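Local coordinates for protein CrmK (Actinoalloteichus sp. WH1-2216-6, PDB 5I1V) that is a flavoenzyme oxidase with covalently bound FAD that takes part in recycling a shunt product during caerulomycin biosynthesis, at residues V228-W232 and R273-A279. Residues are numbered along the deposited sequence; the frame is centred on the assembly and turned at random.
Sequences VSWSW and RSAGHLA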
loop_
_atom_site.group_PDB
_atom_site.type_symbol
_atom_site.label_atom_id
_atom_site.label_comp_id
_atom_site.label_asym_id
_atom_site.label_seq_id
_atom_site.Cartn_x
_atom_site.Cartn_y
_atom_site.Cartn_z
ATOM N N VAL A 228 19.330 9.834 -5.638
ATOM C CA VAL A 228 20.491 10.605 -5.255
ATOM C C VAL A 228 20.237 11.121 -3.861
ATOM O O VAL A 228 19.126 11.455 -3.543
ATOM C CB VAL A 228 20.659 11.764 -6.228
ATOM C CG1 VAL A 228 21.935 12.539 -5.945
ATOM C CG2 VAL A 228 20.717 11.241 -7.640
ATOM N N SER A 229 21.262 11.203 -3.016
ATOM C CA SER A 229 21.139 11.904 -1.743
ATOM C C SER A 229 22.408 12.690 -1.451
ATOM O O SER A 229 23.495 12.257 -1.813
ATOM C CB SER A 229 20.895 10.919 -0.609
ATOM O OG SER A 229 21.821 9.866 -0.706
ATOM N N TRP A 230 22.250 13.843 -0.805
ATOM C CA TRP A 230 23.371 14.690 -0.410
ATOM C C TRP A 230 23.356 14.802 1.110
ATOM O O TRP A 230 22.339 15.118 1.697
ATOM C CB TRP A 230 23.251 16.096 -0.993
ATOM C CG TRP A 230 23.347 16.228 -2.453
ATOM C CD1 TRP A 230 24.439 16.634 -3.161
ATOM C CD2 TRP A 230 22.296 16.022 -3.404
ATOM N NE1 TRP A 230 24.148 16.663 -4.499
ATOM C CE2 TRP A 230 22.835 16.292 -4.678
ATOM C CE3 TRP A 230 20.958 15.586 -3.303
ATOM C CZ2 TRP A 230 22.079 16.171 -5.860
ATOM C CZ3 TRP A 230 20.202 15.494 -4.462
ATOM C CH2 TRP A 230 20.769 15.794 -5.732
ATOM N N SER A 231 24.492 14.568 1.765
ATOM C CA SER A 231 24.488 14.520 3.226
ATOM C C SER A 231 24.351 15.918 3.793
ATOM O O SER A 231 25.103 16.829 3.404
ATOM C CB SER A 231 25.769 13.838 3.762
ATOM O OG SER A 231 25.850 14.017 5.175
ATOM N N TRP A 232 23.433 16.096 4.745
ATOM C CA TRP A 232 23.323 17.352 5.456
ATOM C C TRP A 232 24.629 17.666 6.264
ATOM O O TRP A 232 24.981 18.824 6.449
ATOM C CB TRP A 232 22.138 17.358 6.427
ATOM C CG TRP A 232 20.972 18.098 5.868
ATOM C CD1 TRP A 232 19.802 17.558 5.360
ATOM C CD2 TRP A 232 20.850 19.517 5.729
ATOM N NE1 TRP A 232 18.988 18.562 4.921
ATOM C CE2 TRP A 232 19.596 19.770 5.135
ATOM C CE3 TRP A 232 21.677 20.605 6.057
ATOM C CZ2 TRP A 232 19.147 21.056 4.861
ATOM C CZ3 TRP A 232 21.228 21.903 5.788
ATOM C CH2 TRP A 232 19.966 22.111 5.197
ATOM N N ARG A 273 17.235 19.551 8.150
ATOM C CA ARG A 273 18.506 18.958 8.543
ATOM C C ARG A 273 18.362 17.678 9.357
ATOM O O ARG A 273 19.130 16.727 9.174
ATOM C CB ARG A 273 19.344 19.996 9.325
ATOM C CG ARG A 273 20.620 19.444 9.963
ATOM C CD ARG A 273 21.604 20.537 10.390
ATOM N NE ARG A 273 22.871 20.486 9.649
ATOM C CZ ARG A 273 23.355 21.504 8.953
ATOM N NH1 ARG A 273 22.696 22.640 8.953
ATOM N NH2 ARG A 273 24.491 21.403 8.275
ATOM N N SER A 274 17.402 17.660 10.278
ATOM C CA SER A 274 17.207 16.498 11.148
ATOM C C SER A 274 16.930 15.226 10.398
ATOM O O SER A 274 17.058 14.168 10.987
ATOM C CB SER A 274 16.078 16.723 12.142
ATOM O OG SER A 274 14.858 16.979 11.473
ATOM N N ALA A 275 16.530 15.305 9.112
ATOM C CA ALA A 275 16.436 14.100 8.287
ATOM C C ALA A 275 17.788 13.540 7.893
ATOM O O ALA A 275 17.876 12.366 7.557
ATOM C CB ALA A 275 15.604 14.358 7.023
ATOM N N GLY A 276 18.837 14.366 7.879
ATOM C CA GLY A 276 20.182 13.864 7.545
ATOM C C GLY A 276 20.620 13.942 6.088
ATOM O O GLY A 276 21.793 13.755 5.808
ATOM N N HIS A 277 19.709 14.242 5.151
ATOM C CA HIS A 277 20.071 14.333 3.747
ATOM C C HIS A 277 19.027 15.114 2.917
ATOM O O HIS A 277 17.919 15.334 3.382
ATOM C CB HIS A 277 20.323 12.932 3.182
ATOM C CG HIS A 277 19.093 12.098 3.066
ATOM N ND1 HIS A 277 18.289 11.794 4.142
ATOM C CD2 HIS A 277 18.517 11.512 1.989
ATOM C CE1 HIS A 277 17.256 11.078 3.726
ATOM N NE2 HIS A 277 17.373 10.897 2.424
ATOM N N LEU A 278 19.435 15.614 1.759
ATOM C CA LEU A 278 18.522 16.017 0.669
ATOM C C LEU A 278 18.421 14.816 -0.237
ATOM O O LEU A 278 19.336 14.027 -0.274
ATOM C CB LEU A 278 19.094 17.148 -0.167
ATOM C CG LEU A 278 19.055 18.630 0.228
ATOM C CD1 LEU A 278 18.648 18.932 1.634
ATOM C CD2 LEU A 278 20.359 19.328 -0.092
ATOM N N ALA A 279 17.296 14.643 -0.957
ATOM C CA ALA A 279 17.122 13.447 -1.741
ATOM C C ALA A 279 16.530 13.846 -3.090
ATOM O O ALA A 279 15.777 14.797 -3.177
ATOM C CB ALA A 279 16.187 12.484 -1.024
#
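The indole of Trp232 lies against the 3-10 turn that opens 273-279: Arg273 CA sits 3.5 Å from the centroid of its five-membered ring, only 2° off the ring normal, a CH-pi contact over one face. In one of its two conformers the Arg273 chain bends at chi3 (-116°) and brings its guanidinium beside the benzene half of the same indole, with Trp232 CE3 3.5 Å from Arg273 CZ, over the centre of the guanidinium; the two planes are 58° apart, so this is no flat stack. In that copy Arg273 NH2 makes a weak, doubtful hydrogen bond to Trp232 O. Leu278 CD1 comes obliquely to within 3.3 Å of Trp232 NE1, whose hydrogen bond goes to Phe271 O and fixes the turn of the ring. Behind these side chains the backbones pair antiparallel, Trp230 N to Leu278 O at 3.0 Å and Leu278 N to Trp230 O at 2.9 Å. Beyond the last strand pair, Ser231 with His277, Trp232 N bonds to Gly276 O at 3.0 Å, approaching from above the carbonyl plane. On one face of the sheet Ser229 CB meets the edge of the His277 ring at CD2, 3.6 Å away. On the other, Trp230 and Leu278 pack against helix 237-253, Trp230 also reaching helix 291-303. Past the strand ends, Trp232 and Arg273 touch helix 353-364. Strands 222-231 and 277-285 are neighbours in the large antiparallel sheet, flanked by 311-318 and 265-271, away from the FAD.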